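Local structure of decapping nuclease RAI1 (Scheffersomyces stipitis, 5BTO) at residues K45-L57 and K184-A196. The protein hydrolyses NAD caps and other 5'-end structures, including triphosphates, from RNA as a metal-dependent decapping enzyme, and stimulates the exoribonuclease RAT1. Numbering follows the deposited sequence.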
loop_
_atom_site.group_PDB
_atom_site.type_symbol
_atom_site.label_atom_id
_atom_site.label_comp_id
_atom_site.label_asym_id
_atom_site.label_seq_id
_atom_site.Cartn_x
_atom_site.Cartn_y
_atom_site.Cartn_z
ATOM N N LYS A 45 13.994 -41.182 -12.583
ATOM C CA LYS A 45 14.327 -41.773 -13.870
ATOM C C LYS A 45 13.077 -42.039 -14.697
ATOM O O LYS A 45 13.017 -41.687 -15.877
ATOM C CB LYS A 45 15.131 -43.058 -13.690
ATOM C CG LYS A 45 15.644 -43.610 -15.005
ATOM C CD LYS A 45 16.685 -44.687 -14.771
ATOM C CE LYS A 45 17.451 -44.995 -16.047
ATOM N NZ LYS A 45 16.546 -45.445 -17.130
ATOM N N ILE A 46 12.079 -42.659 -14.074
ATOM C CA ILE A 46 10.815 -42.950 -14.741
ATOM C C ILE A 46 10.089 -41.682 -15.201
ATOM O O ILE A 46 9.576 -41.625 -16.321
ATOM C CB ILE A 46 9.883 -43.793 -13.844
ATOM C CG1 ILE A 46 10.517 -45.157 -13.549
ATOM C CG2 ILE A 46 8.523 -43.976 -14.506
ATOM C CD1 ILE A 46 9.641 -46.071 -12.719
ATOM N N VAL A 47 10.038 -40.667 -14.341
ATOM C CA VAL A 47 9.398 -39.416 -14.716
ATOM C C VAL A 47 10.057 -38.819 -15.954
ATOM O O VAL A 47 9.376 -38.409 -16.895
ATOM C CB VAL A 47 9.419 -38.388 -13.564
ATOM C CG1 VAL A 47 9.010 -37.019 -14.069
ATOM C CG2 VAL A 47 8.487 -38.838 -12.449
ATOM N N LYS A 48 11.383 -38.773 -15.947
ATOM C CA LYS A 48 12.137 -38.189 -17.050
ATOM C C LYS A 48 12.066 -39.030 -18.328
ATOM O O LYS A 48 12.014 -38.481 -19.426
ATOM C CB LYS A 48 13.596 -37.975 -16.638
ATOM C CG LYS A 48 13.778 -36.991 -15.492
ATOM C CD LYS A 48 13.744 -35.562 -15.980
ATOM C CE LYS A 48 13.678 -34.575 -14.817
ATOM N NZ LYS A 48 13.948 -33.196 -15.283
ATOM N N ASP A 49 12.051 -40.353 -18.181
ATOM C CA ASP A 49 12.073 -41.253 -19.340
ATOM C C ASP A 49 10.705 -41.482 -19.981
ATOM O O ASP A 49 10.621 -41.813 -21.171
ATOM C CB ASP A 49 12.664 -42.615 -18.964
ATOM C CG ASP A 49 14.160 -42.567 -18.732
ATOM O OD1 ASP A 49 14.774 -41.510 -18.988
ATOM O OD2 ASP A 49 14.723 -43.604 -18.307
ATOM N N GLU A 50 9.639 -41.327 -19.205
ATOM C CA GLU A 50 8.327 -41.789 -19.647
ATOM C C GLU A 50 7.230 -40.739 -19.601
ATOM O O GLU A 50 6.162 -40.929 -20.187
ATOM C CB GLU A 50 7.881 -42.994 -18.817
ATOM C CG GLU A 50 8.802 -44.201 -18.909
ATOM C CD GLU A 50 8.255 -45.396 -18.151
ATOM O OE1 GLU A 50 7.150 -45.278 -17.573
ATOM O OE2 GLU A 50 8.927 -46.452 -18.129
ATOM N N ASN A 51 7.476 -39.641 -18.896
ATOM C CA ASN A 51 6.409 -38.677 -18.649
ATOM C C ASN A 51 6.682 -37.266 -19.166
ATOM O O ASN A 51 6.035 -36.310 -18.729
ATOM C CB ASN A 51 6.066 -38.639 -17.152
ATOM C CG ASN A 51 5.519 -39.963 -16.648
ATOM O OD1 ASN A 51 6.271 -40.837 -16.204
ATOM N ND2 ASN A 51 4.207 -40.129 -16.738
ATOM N N VAL A 52 7.623 -37.150 -20.100
ATOM C CA VAL A 52 8.040 -35.872 -20.674
ATOM C C VAL A 52 7.741 -35.854 -22.171
ATOM O O VAL A 52 8.090 -36.800 -22.877
ATOM C CB VAL A 52 9.573 -35.684 -20.510
ATOM C CG1 VAL A 52 10.066 -34.489 -21.304
ATOM C CG2 VAL A 52 9.959 -35.561 -19.038
ATOM N N SER A 53 7.108 -34.788 -22.653
ATOM C CA SER A 53 6.859 -34.607 -24.091
ATOM C C SER A 53 7.946 -33.766 -24.765
ATOM O O SER A 53 8.615 -32.958 -24.112
ATOM C CB SER A 53 5.495 -33.934 -24.326
ATOM O OG SER A 53 4.436 -34.709 -23.790
ATOM N N TYR A 54 8.102 -33.948 -26.077
ATOM C CA TYR A 54 9.111 -33.233 -26.868
ATOM C C TYR A 54 8.485 -32.485 -28.040
ATOM O O TYR A 54 7.750 -33.071 -28.835
ATOM C CB TYR A 54 10.180 -34.209 -27.389
ATOM C CG TYR A 54 10.981 -34.848 -26.284
ATOM C CD1 TYR A 54 10.463 -35.907 -25.554
ATOM C CD2 TYR A 54 12.239 -34.369 -25.946
ATOM C CE1 TYR A 54 11.186 -36.488 -24.525
ATOM C CE2 TYR A 54 12.973 -34.941 -24.921
ATOM C CZ TYR A 54 12.437 -36.001 -24.212
ATOM O OH TYR A 54 13.156 -36.580 -23.192
ATOM N N TYR A 55 8.793 -31.198 -28.163
ATOM C CA TYR A 55 8.207 -30.373 -29.219
ATOM C C TYR A 55 8.487 -30.938 -30.604
ATOM O O TYR A 55 9.601 -31.355 -30.898
ATOM C CB TYR A 55 8.771 -28.960 -29.167
ATOM C CG TYR A 55 8.027 -27.984 -30.042
ATOM C CD1 TYR A 55 6.699 -27.671 -29.782
ATOM C CD2 TYR A 55 8.656 -27.354 -31.105
ATOM C CE1 TYR A 55 6.012 -26.773 -30.573
ATOM C CE2 TYR A 55 7.975 -26.449 -31.905
ATOM C CZ TYR A 55 6.658 -26.161 -31.637
ATOM O OH TYR A 55 5.985 -25.257 -32.426
ATOM N N TYR A 56 7.476 -30.937 -31.461
ATOM C CA TYR A 56 7.693 -31.299 -32.851
ATOM C C TYR A 56 6.565 -30.775 -33.728
ATOM O O TYR A 56 5.458 -31.308 -33.708
ATOM C CB TYR A 56 7.836 -32.816 -32.995
ATOM C CG TYR A 56 8.203 -33.239 -34.398
ATOM C CD1 TYR A 56 9.427 -32.884 -34.950
ATOM C CD2 TYR A 56 7.328 -33.981 -35.159
ATOM C CE1 TYR A 56 9.767 -33.262 -36.235
ATOM C CE2 TYR A 56 7.651 -34.367 -36.442
ATOM C CZ TYR A 56 8.875 -34.002 -36.976
ATOM O OH TYR A 56 9.203 -34.386 -38.257
ATOM N N LEU A 57 6.853 -29.725 -34.493
ATOM C CA LEU A 57 5.854 -29.156 -35.394
ATOM C C LEU A 57 6.497 -28.421 -36.567
ATOM O O LEU A 57 6.983 -27.297 -36.427
ATOM C CB LEU A 57 4.930 -28.214 -34.626
ATOM C CG LEU A 57 3.700 -27.729 -35.390
ATOM C CD1 LEU A 57 2.908 -28.919 -35.913
ATOM C CD2 LEU A 57 2.843 -26.853 -34.494
ATOM N N LYS A 184 -5.422 -30.052 -27.450
ATOM C CA LYS A 184 -5.244 -30.616 -28.786
ATOM C C LYS A 184 -3.955 -30.090 -29.408
ATOM O O LYS A 184 -3.197 -30.842 -30.019
ATOM C CB LYS A 184 -6.443 -30.280 -29.680
ATOM C CG LYS A 184 -6.323 -30.771 -31.127
ATOM C CD LYS A 184 -6.339 -32.296 -31.226
ATOM C CE LYS A 184 -6.449 -32.755 -32.678
ATOM N NZ LYS A 184 -6.711 -34.217 -32.805
ATOM N N PHE A 185 -3.705 -28.794 -29.241
ATOM C CA PHE A 185 -2.496 -28.198 -29.771
ATOM C C PHE A 185 -1.275 -28.889 -29.177
ATOM O O PHE A 185 -0.338 -29.225 -29.894
ATOM C CB PHE A 185 -2.459 -26.694 -29.487
ATOM C CG PHE A 185 -1.235 -26.007 -30.019
ATOM C CD1 PHE A 185 -0.942 -26.031 -31.380
ATOM C CD2 PHE A 185 -0.379 -25.329 -29.164
ATOM C CE1 PHE A 185 0.190 -25.393 -31.874
ATOM C CE2 PHE A 185 0.749 -24.689 -29.650
ATOM C CZ PHE A 185 1.037 -24.726 -31.011
ATOM N N GLU A 186 -1.285 -29.114 -27.869
ATOM C CA GLU A 186 -0.154 -29.789 -27.240
ATOM C C GLU A 186 0.049 -31.160 -27.869
ATOM O O GLU A 186 1.176 -31.559 -28.165
ATOM C CB GLU A 186 -0.363 -29.927 -25.736
ATOM C CG GLU A 186 -0.415 -28.609 -24.994
ATOM C CD GLU A 186 -0.415 -28.800 -23.495
ATOM O OE1 GLU A 186 -1.492 -28.676 -22.870
ATOM O OE2 GLU A 186 0.669 -29.081 -22.942
ATOM N N ALA A 187 -1.052 -31.870 -28.081
ATOM C CA ALA A 187 -0.999 -33.224 -28.617
ATOM C C ALA A 187 -0.399 -33.275 -30.021
ATOM O O ALA A 187 0.434 -34.132 -30.312
ATOM C CB ALA A 187 -2.386 -33.847 -28.611
ATOM N N ILE A 188 -0.820 -32.361 -30.889
ATOM C CA ILE A 188 -0.360 -32.384 -32.271
ATOM C C ILE A 188 1.005 -31.728 -32.447
ATOM O O ILE A 188 1.648 -31.898 -33.482
ATOM C CB ILE A 188 -1.410 -31.778 -33.250
ATOM C CG1 ILE A 188 -1.600 -30.278 -33.016
ATOM C CG2 ILE A 188 -2.737 -32.502 -33.113
ATOM C CD1 ILE A 188 -0.666 -29.395 -33.818
ATOM N N ALA A 189 1.454 -30.997 -31.428
ATOM C CA ALA A 189 2.710 -30.254 -31.513
ATOM C C ALA A 189 3.852 -30.906 -30.739
ATOM O O ALA A 189 4.931 -30.320 -30.619
ATOM C CB ALA A 189 2.511 -28.805 -31.042
ATOM N N THR A 190 3.616 -32.104 -30.210
ATOM C CA THR A 190 4.663 -32.826 -29.480
ATOM C C THR A 190 4.743 -34.311 -29.824
ATOM O O THR A 190 3.839 -34.878 -30.437
ATOM C CB THR A 190 4.457 -32.749 -27.949
ATOM O OG1 THR A 190 3.255 -33.447 -27.602
ATOM C CG2 THR A 190 4.380 -31.298 -27.462
ATOM N N LEU A 191 5.842 -34.927 -29.402
ATOM C CA LEU A 191 6.015 -36.376 -29.453
ATOM C C LEU A 191 6.237 -36.881 -28.036
ATOM O O LEU A 191 6.750 -36.147 -27.195
ATOM C CB LEU A 191 7.210 -36.744 -30.328
ATOM C CG LEU A 191 7.071 -36.465 -31.822
ATOM C CD1 LEU A 191 8.397 -36.639 -32.539
ATOM C CD2 LEU A 191 6.015 -37.373 -32.419
ATOM N N PRO A 192 5.851 -38.137 -27.762
ATOM C CA PRO A 192 5.943 -38.700 -26.408
ATOM C C PRO A 192 7.376 -39.054 -26.010
ATOM O O PRO A 192 7.659 -39.256 -24.826
ATOM C CB PRO A 192 5.089 -39.967 -26.504
ATOM C CG PRO A 192 5.188 -40.371 -27.933
ATOM C CD PRO A 192 5.250 -39.086 -28.718
ATOM N N LYS A 193 8.261 -39.128 -26.998
ATOM C CA LYS A 193 9.665 -39.433 -26.776
ATOM C C LYS A 193 10.502 -38.647 -27.777
ATOM O O LYS A 193 9.972 -38.120 -28.753
ATOM C CB LYS A 193 9.917 -40.934 -26.976
ATOM C CG LYS A 193 9.162 -41.843 -26.019
ATOM C CD LYS A 193 10.008 -42.194 -24.806
ATOM C CE LYS A 193 9.191 -42.945 -23.761
ATOM N NZ LYS A 193 8.089 -42.090 -23.221
ATOM N N PRO A 194 11.820 -38.576 -27.552
ATOM C CA PRO A 194 12.662 -37.977 -28.588
ATOM C C PRO A 194 12.445 -38.717 -29.907
ATOM O O PRO A 194 12.155 -39.918 -29.900
ATOM C CB PRO A 194 14.079 -38.215 -28.065
ATOM C CG PRO A 194 13.918 -38.353 -26.584
ATOM C CD PRO A 194 12.605 -39.043 -26.395
ATOM N N TRP A 195 12.574 -37.997 -31.019
ATOM C CA TRP A 195 12.298 -38.531 -32.352
ATOM C C TRP A 195 12.829 -39.943 -32.586
ATOM O O TRP A 195 12.109 -40.825 -33.073
ATOM C CB TRP A 195 12.881 -37.592 -33.407
ATOM C CG TRP A 195 12.760 -38.107 -34.801
ATOM C CD1 TRP A 195 13.638 -38.928 -35.453
ATOM C CD2 TRP A 195 11.703 -37.835 -35.726
ATOM N NE1 TRP A 195 13.188 -39.185 -36.725
ATOM C CE2 TRP A 195 12.001 -38.525 -36.917
ATOM C CE3 TRP A 195 10.532 -37.074 -35.664
ATOM C CZ2 TRP A 195 11.173 -38.477 -38.036
ATOM C CZ3 TRP A 195 9.709 -37.030 -36.776
ATOM C CH2 TRP A 195 10.034 -37.727 -37.947
ATOM N N ALA A 196 14.095 -40.155 -32.250
ATOM C CA ALA A 196 14.761 -41.417 -32.557
ATOM C C ALA A 196 14.076 -42.624 -31.920
ATOM O O ALA A 196 14.321 -43.766 -32.323
ATOM C CB ALA A 196 16.228 -41.354 -32.147
HETATM O O HOH W 1 9.028 -39.208 -21.827
HETATM O O HOH W 2 2.208 -33.445 -24.639
HETATM O O HOH W 3 4.087 -33.725 -33.084
#
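Y54 and L191 form an antiparallel hydrogen-bonded pair: Y54 N donates to L191 O at 2.8 Å, and L191 N returns the bond to Y54 O. Y56 N adds a bond to A189 O (2.8 Å). With CG anti to its carbonyl carbon (chi1 -64°), Y54 lays one ring face under P194, whose CG sits 3.9 Å from the ring centroid and 21° off the normal, a CH-pi contact offset toward the rim. Replacing Y54 by an alanine is likely to leave P194 without its aromatic platform and freer to shift. L191 runs alongside Y56, its CD1 3.9 Å from CG of that ring. L57 spreads its two methyls, CD1 to I188 CD1 and CD2 to A189 CB (4.0 Å) and F185 CE1. On T190, chi1 of 66° turns OG1 back to the helix end, where it donates to E186 O (2.9 Å); a water donates to the same OG1 and also bonds S53 OG. The backbones of S53 and Y55 are hydrogen-bonded to V239, and the side chain of T190 touches L257, a residue of the divalent-metal site. Strand 190-191, which leaves the helix bearing the metal ligand E186, is thus joined in a two-stranded antiparallel pair by 54-55, at the border of the active site of this PD-(D/E)XK-type nuclease fold.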